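Local coordinates for ECL CdiI (Enterobacter cloacae subsp. cloacae, PDB 4NTQ), which acts as the immunity protein of a contact-dependent growth inhibition system, binding the toxic ribosomal RNase domain at the C-terminus of CdiA, at the interface of chains B and A. Numbering follows the deposited sequence. Chains: chain A, ECL CdiI; chain B, Contact-dependent inhibitor A.

The four contacts sample the surface that CdiI presents to the toxin; all separations given here run between the centres of their C-alpha atoms. Contacts 1 and 3 lie about 8 Å apart and share B:Phe216, A:Phe78 and A:Asn93. Contact 3 passes into contact 4, about 9 Å away, through B:Lys214 and A:Glu30. Contact 2 stands apart, about 16 Å from contact 1, 19 Å from contact 3 and 20 Å from contact 4, and is built largely from loops. Strands 28-35, 76-85 and 88-97 of CdiI meet toxin strands 213-216 and 222-226, while the more distant loops probably fix how the toxin is oriented on its inhibitor.

Contact 1: the interface of chains B and A. Residues chain B 216, 220-221; chain A 78, 93-95, 97.
The backbone N-H of A:Val95 gives a nearly straight hydrogen bond to the carbonyl O of B:Gly220 (N to O 2.7 Å, 162° at H). It belongs to an antiparallel bridge that pairs B:Lys221 with A:Asn94 and so lays the toxin loop along strand 88-97 of CdiI. Beside this backbone link, the A:Val95 methyl CG2 is planted over the centre of the B:Phe216 ring, 3.5 Å from the ring centroid, in a CH-pi contact. CG1 of the same valine stands anti to its backbone N (chi1 173°), which leaves CG2 beside that N and facing the toxin. At the far rim of the B:Phe216 ring stands A:Phe78; the two side chains cross at about a right angle, with B:Phe216 CZ 3.8 Å from CE1 of A:Phe78 and CE2 in the plane of the A:Phe78 ring, at its edge. A:Asn93 flanks the rim with its amide plane turned 75° from the phenyl plane. At the other end of the patch the side chains of B:Lys221 and A:Asn94 run side by side in the same direction, with the lysine methylene CD beside the A:Asn94 amide. The CE2 edge of the A:Phe97 ring reaches the CA of B:Gly220 at 4.0 Å.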
loop_
_atom_site.group_PDB
_atom_site.type_symbol
_atom_site.label_atom_id
_atom_site.label_comp_id
_atom_site.label_asym_id
_atom_site.label_seq_id
_atom_site.Cartn_x
_atom_site.Cartn_y
_atom_site.Cartn_z
ATOM N N PHE B 216 6.365 -5.681 6.237
ATOM C CA PHE B 216 6.996 -4.391 5.998
ATOM C C PHE B 216 8.043 -4.112 7.075
ATOM O O PHE B 216 7.849 -4.453 8.242
ATOM C CB PHE B 216 5.951 -3.277 5.975
ATOM C CG PHE B 216 4.881 -3.470 4.939
ATOM C CD1 PHE B 216 4.949 -2.815 3.723
ATOM C CD2 PHE B 216 3.810 -4.311 5.179
ATOM C CE1 PHE B 216 3.963 -2.992 2.765
ATOM C CE2 PHE B 216 2.814 -4.486 4.230
ATOM C CZ PHE B 216 2.893 -3.823 3.022
ATOM N N GLY B 220 8.397 0.716 7.080
ATOM C CA GLY B 220 7.239 0.497 6.232
ATOM C C GLY B 220 7.570 0.109 4.802
ATOM O O GLY B 220 6.700 0.124 3.929
ATOM N N LYS B 221 8.831 -0.219 4.544
ATOM C CA LYS B 221 9.203 -0.755 3.240
ATOM C C LYS B 221 8.790 -2.222 3.195
ATOM O O LYS B 221 9.029 -2.966 4.155
ATOM C CB LYS B 221 10.708 -0.648 3.025
ATOM C CG LYS B 221 11.290 0.740 3.205
ATOM C CD LYS B 221 11.280 1.537 1.910
ATOM C CE LYS B 221 12.050 2.836 2.076
ATOM N NZ LYS B 221 13.443 2.579 2.517
ATOM N N PHE A 78 -1.430 2.674 2.998
ATOM C CA PHE A 78 -0.680 1.890 2.025
ATOM C C PHE A 78 -0.504 2.707 0.770
ATOM O O PHE A 78 -1.422 3.410 0.344
ATOM C CB PHE A 78 -1.379 0.568 1.695
ATOM C CG PHE A 78 -1.412 -0.398 2.839
ATOM C CD1 PHE A 78 -0.375 -1.291 3.035
ATOM C CD2 PHE A 78 -2.473 -0.401 3.724
ATOM C CE1 PHE A 78 -0.403 -2.179 4.085
ATOM C CE2 PHE A 78 -2.502 -1.285 4.783
ATOM C CZ PHE A 78 -1.464 -2.175 4.965
ATOM N N ASN A 93 6.142 -0.913 -2.698
ATOM C CA ASN A 93 4.887 -0.924 -1.974
ATOM C C ASN A 93 5.252 -0.584 -0.555
ATOM O O ASN A 93 5.873 -1.387 0.142
ATOM C CB ASN A 93 4.249 -2.325 -2.086
ATOM C CG ASN A 93 2.983 -2.490 -1.239
ATOM O OD1 ASN A 93 2.718 -3.586 -0.728
ATOM N ND2 ASN A 93 2.192 -1.412 -1.096
ATOM N N ASN A 94 4.924 0.635 -0.142
ATOM C CA ASN A 94 5.415 1.155 1.133
ATOM C C ASN A 94 4.271 1.580 1.993
ATOM O O ASN A 94 3.297 2.149 1.498
ATOM C CB ASN A 94 6.387 2.333 0.918
ATOM C CG ASN A 94 7.616 1.932 0.119
ATOM O OD1 ASN A 94 7.959 0.746 0.040
ATOM N ND2 ASN A 94 8.285 2.910 -0.480
ATOM N N VAL A 95 4.373 1.277 3.281
ATOM C CA VAL A 95 3.409 1.764 4.253
ATOM C C VAL A 95 3.944 3.047 4.853
ATOM O O VAL A 95 5.067 3.070 5.366
ATOM C CB VAL A 95 3.207 0.768 5.390
ATOM C CG1 VAL A 95 2.329 1.368 6.456
ATOM C CG2 VAL A 95 2.609 -0.506 4.867
ATOM N N PHE A 97 3.812 5.518 7.832
ATOM C CA PHE A 97 3.366 5.628 9.219
ATOM C C PHE A 97 3.170 7.072 9.646
ATOM O O PHE A 97 4.041 7.905 9.440
ATOM C CB PHE A 97 4.349 4.934 10.155
ATOM C CG PHE A 97 4.235 3.447 10.132
ATOM C CD1 PHE A 97 3.135 2.824 10.690
ATOM C CD2 PHE A 97 5.214 2.673 9.542
ATOM C CE1 PHE A 97 3.015 1.447 10.663
ATOM C CE2 PHE A 97 5.098 1.299 9.510
ATOM C CZ PHE A 97 4.003 0.684 10.068
#

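Contact 2: the interface of chains B and A. Residues chain B 180-181, 188-189; chain A 16, 69, 73-74.
B:Gln181 lies across A:Tyr69, the two side chains crossing at about a right angle with the glutamine amide inclined only 26° to the phenol ring. Its methylene CG sits over the ring face, 3.9 Å from the centroid, in a CH-pi contact. The amide continues past the CD2 side of the ring, where the glutamine CD lies 3.3 Å from A:Tyr69 CD2. The glutamine chain is extended beyond CG (chi2 179°), which carries the amide across the aromatic surface. B:Pro180 comes obliquely to the same face, toward the CE1 rim, its CB 3.7 Å from A:Tyr69 CE1, while the glutamine covers the CG and CD2 side, so the tyrosine is covered by two successive toxin residues. Within CdiI the phenol is anchored at its hydroxyl edge: A:Tyr69 OH donates a 2.5 Å hydrogen bond to the carboxylate oxygen OE2 of A:Glu16, which lies in the ring plane and is approached nearly along its C-O axis. This second-shell bond should limit swinging of the ring. The same OE2 packs against the backbone of B:Gly189, 3.6 Å from its CA, while B:His188, whose side chain is incomplete in the model, adds a backbone flank. B:Gln181 also forms an antiparallel bridge with A:Thr74. The site joins toxin loop residues to a CdiI surface made by the start of strand 16-25, the loop residue A:Tyr69, and the end of 3-10 helix 71-73 just ahead of strand 76-85.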
loop_
_atom_site.group_PDB
_atom_site.type_symbol
_atom_site.label_atom_id
_atom_site.label_comp_id
_atom_site.label_asym_id
_atom_site.label_seq_id
_atom_site.Cartn_x
_atom_site.Cartn_y
_atom_site.Cartn_z
ATOM N N PRO B 180 -5.690 1.055 11.315
ATOM C CA PRO B 180 -5.463 2.171 10.388
ATOM C C PRO B 180 -5.970 3.514 10.905
ATOM O O PRO B 180 -5.461 4.548 10.472
ATOM C CB PRO B 180 -6.236 1.757 9.129
ATOM C CG PRO B 180 -7.193 0.703 9.588
ATOM C CD PRO B 180 -6.520 -0.005 10.721
ATOM N N GLN B 181 -6.950 3.503 11.801
ATOM C CA GLN B 181 -7.509 4.739 12.344
ATOM C C GLN B 181 -7.380 4.830 13.863
ATOM O O GLN B 181 -7.460 3.822 14.555
ATOM C CB GLN B 181 -8.981 4.867 11.975
ATOM C CG GLN B 181 -9.240 5.238 10.538
ATOM C CD GLN B 181 -10.725 5.318 10.234
ATOM O OE1 GLN B 181 -11.422 4.300 10.197
ATOM N NE2 GLN B 181 -11.217 6.536 10.019
ATOM N N HIS B 188 -12.163 -0.708 12.492
ATOM C CA HIS B 188 -12.415 -0.575 11.070
ATOM C C HIS B 188 -11.132 -0.639 10.258
ATOM O O HIS B 188 -10.290 0.256 10.358
ATOM C CB HIS B 188 -13.144 0.741 10.791
ATOM N N GLY B 189 -10.979 -1.704 9.472
ATOM C CA GLY B 189 -10.042 -1.690 8.361
ATOM C C GLY B 189 -8.887 -2.671 8.390
ATOM O O GLY B 189 -8.697 -3.383 9.371
ATOM N N GLU A 16 -15.785 -2.459 7.056
ATOM C CA GLU A 16 -16.050 -1.241 6.279
ATOM C C GLU A 16 -16.192 -1.472 4.769
ATOM O O GLU A 16 -15.780 -2.509 4.245
ATOM C CB GLU A 16 -14.990 -0.172 6.554
ATOM C CG GLU A 16 -13.599 -0.531 6.105
ATOM C CD GLU A 16 -12.764 0.703 5.816
ATOM O OE1 GLU A 16 -13.317 1.671 5.243
ATOM O OE2 GLU A 16 -11.564 0.704 6.164
ATOM N N TYR A 69 -7.777 7.797 5.119
ATOM C CA TYR A 69 -8.812 8.092 6.087
ATOM C C TYR A 69 -8.654 9.540 6.439
ATOM O O TYR A 69 -7.777 10.212 5.890
ATOM C CB TYR A 69 -8.649 7.210 7.315
ATOM C CG TYR A 69 -8.805 5.742 7.001
ATOM C CD1 TYR A 69 -7.701 4.958 6.667
ATOM C CD2 TYR A 69 -10.060 5.139 7.015
ATOM C CE1 TYR A 69 -7.846 3.612 6.375
ATOM C CE2 TYR A 69 -10.217 3.798 6.725
ATOM C CZ TYR A 69 -9.114 3.038 6.409
ATOM O OH TYR A 69 -9.277 1.701 6.116
ATOM N N LYS A 73 -7.018 11.349 11.983
ATOM C CA LYS A 73 -7.376 10.110 12.652
ATOM C C LYS A 73 -6.667 8.928 12.014
ATOM O O LYS A 73 -6.966 7.785 12.313
ATOM C CB LYS A 73 -8.888 9.903 12.640
ATOM N N THR A 74 -5.717 9.207 11.134
ATOM C CA THR A 74 -5.026 8.150 10.401
ATOM C C THR A 74 -3.712 7.734 11.060
ATOM O O THR A 74 -2.893 8.578 11.401
ATOM C CB THR A 74 -4.735 8.594 8.958
ATOM O OG1 THR A 74 -5.964 8.946 8.309
ATOM C CG2 THR A 74 -4.073 7.486 8.182
#

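Contact 3: the interface of chains B and A. Residues chain B 214, 216, 222; chain A 28, 30, 78, 80, 93, 129.
The toxin backbone enters strand 222-226 beside CdiI strand 88-97, with B:Arg222 N making a weak hydrogen bond to A:Asn93 O. From there the B:Arg222 side chain reaches into CdiI; its CG is anti to the backbone N (chi1 -176°) and the chain is extended as far as NE. One terminal nitrogen, NH1, is held by two acceptors. It forms a salt bridge to the carboxylate oxygen OE1 of A:Glu30 at 2.9 Å, a bond that lies in the guanidinium plane and uses the syn lone pair. It also donates to the amide oxygen OD1 of A:Asn93 at 3.0 Å, approaching from above the carbonyl plane. The carboxylate and guanidinium planes are inclined by 59°, so the salt bridge is not a flat paired one. The guanidinium is clamped between faces: the edge atom CH2 of A:Trp129 lies over its centre, 3.5 Å from CZ, with the indole plane turned 69° away, and the methylene CD of B:Lys214 covers part of the opposite face. A weak bond from NH2 to the A:Tyr28 phenol oxygen adds to this grip, while the rim of A:Trp80 passes close to NH1. Further along, B:Lys214 slides antiparallel past A:Glu30, its CE 3.8 Å from OE2. By holding a toxin arginine between a glutamate, an asparagine and aromatic rims, the site anchors the toxin on CdiI and probably contributes to recognition of the cognate partner.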
loop_
_atom_site.group_PDB
_atom_site.type_symbol
_atom_site.label_atom_id
_atom_site.label_comp_id
_atom_site.label_asym_id
_atom_site.label_seq_id
_atom_site.Cartn_x
_atom_site.Cartn_y
_atom_site.Cartn_z
ATOM N N LYS B 214 2.062 -10.404 4.152
ATOM C CA LYS B 214 2.982 -9.444 3.547
ATOM C C LYS B 214 3.687 -8.780 4.715
ATOM O O LYS B 214 3.053 -8.501 5.730
ATOM C CB LYS B 214 2.227 -8.408 2.712
ATOM C CG LYS B 214 1.332 -9.025 1.644
ATOM C CD LYS B 214 1.888 -8.800 0.255
ATOM C CE LYS B 214 1.026 -9.466 -0.825
ATOM N NZ LYS B 214 1.572 -10.794 -1.255
ATOM N N PHE B 216 6.365 -5.681 6.237
ATOM C CA PHE B 216 6.996 -4.391 5.998
ATOM C C PHE B 216 8.043 -4.112 7.075
ATOM O O PHE B 216 7.849 -4.453 8.242
ATOM C CB PHE B 216 5.951 -3.277 5.975
ATOM C CG PHE B 216 4.881 -3.470 4.939
ATOM C CD1 PHE B 216 4.949 -2.815 3.723
ATOM C CD2 PHE B 216 3.810 -4.311 5.179
ATOM C CE1 PHE B 216 3.963 -2.992 2.765
ATOM C CE2 PHE B 216 2.814 -4.486 4.230
ATOM C CZ PHE B 216 2.893 -3.823 3.022
ATOM N N ARG B 222 8.172 -2.643 2.093
ATOM C CA ARG B 222 7.811 -4.050 1.915
ATOM C C ARG B 222 9.058 -4.893 1.740
ATOM O O ARG B 222 9.908 -4.596 0.891
ATOM C CB ARG B 222 6.922 -4.221 0.697
ATOM C CG ARG B 222 6.397 -5.632 0.467
ATOM C CD ARG B 222 5.233 -5.588 -0.528
ATOM N NE ARG B 222 4.924 -6.884 -1.126
ATOM C CZ ARG B 222 3.889 -7.101 -1.941
ATOM N NH1 ARG B 222 3.060 -6.103 -2.245
ATOM N NH2 ARG B 222 3.683 -8.314 -2.452
ATOM N N TYR A 28 3.074 -8.233 -13.391
ATOM C CA TYR A 28 2.624 -8.412 -12.019
ATOM C C TYR A 28 1.261 -7.758 -11.774
ATOM O O TYR A 28 0.979 -6.657 -12.266
ATOM C CB TYR A 28 3.664 -7.873 -11.037
ATOM C CG TYR A 28 3.286 -8.010 -9.574
ATOM C CD1 TYR A 28 3.492 -9.212 -8.890
ATOM C CD2 TYR A 28 2.726 -6.935 -8.869
ATOM C CE1 TYR A 28 3.153 -9.342 -7.540
ATOM C CE2 TYR A 28 2.388 -7.058 -7.518
ATOM C CZ TYR A 28 2.596 -8.267 -6.865
ATOM O OH TYR A 28 2.263 -8.397 -5.528
ATOM N N GLU A 30 -1.813 -7.488 -8.330
ATOM C CA GLU A 30 -2.078 -7.783 -6.930
ATOM C C GLU A 30 -3.396 -7.158 -6.565
ATOM O O GLU A 30 -3.620 -5.993 -6.877
ATOM C CB GLU A 30 -0.979 -7.201 -6.028
ATOM C CG GLU A 30 -1.283 -7.334 -4.533
ATOM C CD GLU A 30 -0.135 -6.876 -3.641
ATOM O OE1 GLU A 30 1.036 -7.006 -4.052
ATOM O OE2 GLU A 30 -0.406 -6.394 -2.521
ATOM N N PHE A 78 -1.430 2.674 2.998
ATOM C CA PHE A 78 -0.680 1.890 2.025
ATOM C C PHE A 78 -0.504 2.707 0.770
ATOM O O PHE A 78 -1.422 3.410 0.344
ATOM C CB PHE A 78 -1.379 0.568 1.695
ATOM C CG PHE A 78 -1.412 -0.398 2.839
ATOM C CD1 PHE A 78 -0.375 -1.291 3.035
ATOM C CD2 PHE A 78 -2.473 -0.401 3.724
ATOM C CE1 PHE A 78 -0.403 -2.179 4.085
ATOM C CE2 PHE A 78 -2.502 -1.285 4.783
ATOM C CZ PHE A 78 -1.464 -2.175 4.965
ATOM N N TRP A 80 1.620 2.744 -3.279
ATOM C CA TRP A 80 2.521 2.187 -4.268
ATOM C C TRP A 80 3.299 3.368 -4.816
ATOM O O TRP A 80 2.707 4.381 -5.195
ATOM C CB TRP A 80 1.751 1.407 -5.337
ATOM C CG TRP A 80 1.198 0.112 -4.740
ATOM C CD1 TRP A 80 0.122 -0.008 -3.912
ATOM C CD2 TRP A 80 1.751 -1.211 -4.870
ATOM N NE1 TRP A 80 -0.044 -1.322 -3.537
ATOM C CE2 TRP A 80 0.936 -2.080 -4.115
ATOM C CE3 TRP A 80 2.852 -1.745 -5.561
ATOM C CZ2 TRP A 80 1.180 -3.451 -4.029
ATOM C CZ3 TRP A 80 3.092 -3.105 -5.479
ATOM C CH2 TRP A 80 2.264 -3.943 -4.711
ATOM N N ASN A 93 6.142 -0.913 -2.698
ATOM C CA ASN A 93 4.887 -0.924 -1.974
ATOM C C ASN A 93 5.252 -0.584 -0.555
ATOM O O ASN A 93 5.873 -1.387 0.142
ATOM C CB ASN A 93 4.249 -2.325 -2.086
ATOM C CG ASN A 93 2.983 -2.490 -1.239
ATOM O OD1 ASN A 93 2.718 -3.586 -0.728
ATOM N ND2 ASN A 93 2.192 -1.412 -1.096
ATOM N N TRP A 129 9.121 -3.789 -8.310
ATOM C CA TRP A 129 8.711 -4.261 -9.626
ATOM C C TRP A 129 9.057 -3.164 -10.633
ATOM O O TRP A 129 9.391 -2.043 -10.245
ATOM C CB TRP A 129 7.200 -4.540 -9.639
ATOM C CG TRP A 129 6.744 -5.640 -8.688
ATOM C CD1 TRP A 129 6.415 -6.925 -9.023
ATOM C CD2 TRP A 129 6.552 -5.539 -7.266
ATOM N NE1 TRP A 129 6.043 -7.632 -7.902
ATOM C CE2 TRP A 129 6.110 -6.803 -6.813
ATOM C CE3 TRP A 129 6.707 -4.510 -6.339
ATOM C CZ2 TRP A 129 5.825 -7.063 -5.467
ATOM C CZ3 TRP A 129 6.433 -4.771 -4.998
ATOM C CH2 TRP A 129 5.988 -6.037 -4.576
#

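Contact 4: the interface of chains B and A. Residues chain B 204-206, 214; chain A 29-32.
B:Asp205 and A:Glu31 meet through a toxin side chain whose CG is anti to its backbone N (chi1 -158°), turning the carboxylate toward the edge of CdiI strand 28-35. There its oxygen OD2 accepts a nearly straight hydrogen bond from the backbone N of A:Glu31 at 3.2 Å (169° at H). The donor comes from above the carboxylate plane. The same OD2 also takes a 2.7 Å hydrogen bond from the backbone N of B:Ser206, which reaches it from the opposite face, so the oxygen is gripped from both sides, once within the toxin and once across the interface. B:Asp205 and B:Ser206 are poorly ordered, and the details of this grip are correspondingly less certain. The A:Glu30 side chain crosses the aspartate at about a right angle, its methylene CG 4.1 Å from B:Asp205 CG, and the two carboxylate planes are 49° apart. Several acids gather here; the nearby lysine B:Lys214 would probably offset part of this negative charge. The side chain of A:Glu31 extends away from its strand alongside the toxin loop, its carboxylate passing near the loop backbone. The B:Ile204 methyl CD1 packs against the backbone carbonyl of A:Glu31, 3.8 Å from its O. The site appears to tie a poorly ordered toxin loop to strand 28-35 through backbone recognition and probably helps CdiI hold the toxin in one orientation.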
loop_
_atom_site.group_PDB
_atom_site.type_symbol
_atom_site.label_atom_id
_atom_site.label_comp_id
_atom_site.label_asym_id
_atom_site.label_seq_id
_atom_site.Cartn_x
_atom_site.Cartn_y
_atom_site.Cartn_z
ATOM N N ILE B 204 -4.018 -10.938 1.232
ATOM C CA ILE B 204 -5.374 -11.032 0.698
ATOM C C ILE B 204 -5.363 -11.374 -0.781
ATOM O O ILE B 204 -6.417 -11.461 -1.407
ATOM C CB ILE B 204 -6.142 -9.700 0.855
ATOM C CG1 ILE B 204 -5.499 -8.613 -0.007
ATOM C CG2 ILE B 204 -6.211 -9.282 2.318
ATOM C CD1 ILE B 204 -6.240 -7.308 0.001
ATOM N N ASP B 205 -4.166 -11.578 -1.323
ATOM C CA ASP B 205 -3.953 -11.655 -2.767
ATOM C C ASP B 205 -4.730 -12.782 -3.459
ATOM O O ASP B 205 -5.238 -13.694 -2.805
ATOM C CB ASP B 205 -2.455 -11.749 -3.075
ATOM C CG ASP B 205 -2.122 -11.310 -4.484
ATOM O OD1 ASP B 205 -0.976 -11.550 -4.921
ATOM O OD2 ASP B 205 -3.007 -10.732 -5.158
ATOM N N SER B 206 -4.830 -12.687 -4.787
ATOM C CA SER B 206 -5.590 -13.635 -5.607
ATOM C C SER B 206 -5.029 -15.052 -5.528
ATOM O O SER B 206 -5.776 -16.012 -5.318
ATOM C CB SER B 206 -5.643 -13.159 -7.060
ATOM N N LYS B 214 2.062 -10.404 4.152
ATOM C CA LYS B 214 2.982 -9.444 3.547
ATOM C C LYS B 214 3.687 -8.780 4.715
ATOM O O LYS B 214 3.053 -8.501 5.730
ATOM C CB LYS B 214 2.227 -8.408 2.712
ATOM C CG LYS B 214 1.332 -9.025 1.644
ATOM C CD LYS B 214 1.888 -8.800 0.255
ATOM C CE LYS B 214 1.026 -9.466 -0.825
ATOM N NZ LYS B 214 1.572 -10.794 -1.255
ATOM N N GLU A 29 0.408 -8.452 -11.029
ATOM C CA GLU A 29 -0.799 -7.827 -10.504
ATOM C C GLU A 29 -1.114 -8.320 -9.095
ATOM O O GLU A 29 -0.715 -9.423 -8.708
ATOM C CB GLU A 29 -1.990 -8.003 -11.444
ATOM C CG GLU A 29 -2.819 -9.219 -11.214
ATOM C CD GLU A 29 -4.012 -9.271 -12.151
ATOM O OE1 GLU A 29 -5.106 -8.726 -11.806
ATOM O OE2 GLU A 29 -3.825 -9.844 -13.237
ATOM N N GLU A 30 -1.813 -7.488 -8.330
ATOM C CA GLU A 30 -2.078 -7.783 -6.930
ATOM C C GLU A 30 -3.396 -7.158 -6.565
ATOM O O GLU A 30 -3.620 -5.993 -6.877
ATOM C CB GLU A 30 -0.979 -7.201 -6.028
ATOM C CG GLU A 30 -1.283 -7.334 -4.533
ATOM C CD GLU A 30 -0.135 -6.876 -3.641
ATOM O OE1 GLU A 30 1.036 -7.006 -4.052
ATOM O OE2 GLU A 30 -0.406 -6.394 -2.521
ATOM N N GLU A 31 -4.256 -7.937 -5.911
ATOM C CA GLU A 31 -5.588 -7.485 -5.490
ATOM C C GLU A 31 -5.515 -6.476 -4.332
ATOM O O GLU A 31 -4.709 -6.624 -3.414
ATOM C CB GLU A 31 -6.434 -8.699 -5.089
ATOM C CG GLU A 31 -7.859 -8.397 -4.651
ATOM C CD GLU A 31 -8.698 -9.674 -4.476
ATOM O OE1 GLU A 31 -8.179 -10.786 -4.760
ATOM O OE2 GLU A 31 -9.876 -9.561 -4.058
ATOM N N LEU A 32 -6.346 -5.439 -4.396
ATOM C CA LEU A 32 -6.404 -4.421 -3.345
ATOM C C LEU A 32 -7.853 -4.140 -2.923
ATOM O O LEU A 32 -8.794 -4.307 -3.718
ATOM C CB LEU A 32 -5.760 -3.123 -3.823
ATOM C CG LEU A 32 -4.303 -3.189 -4.287
ATOM C CD1 LEU A 32 -3.951 -1.879 -4.943
ATOM C CD2 LEU A 32 -3.367 -3.496 -3.101
#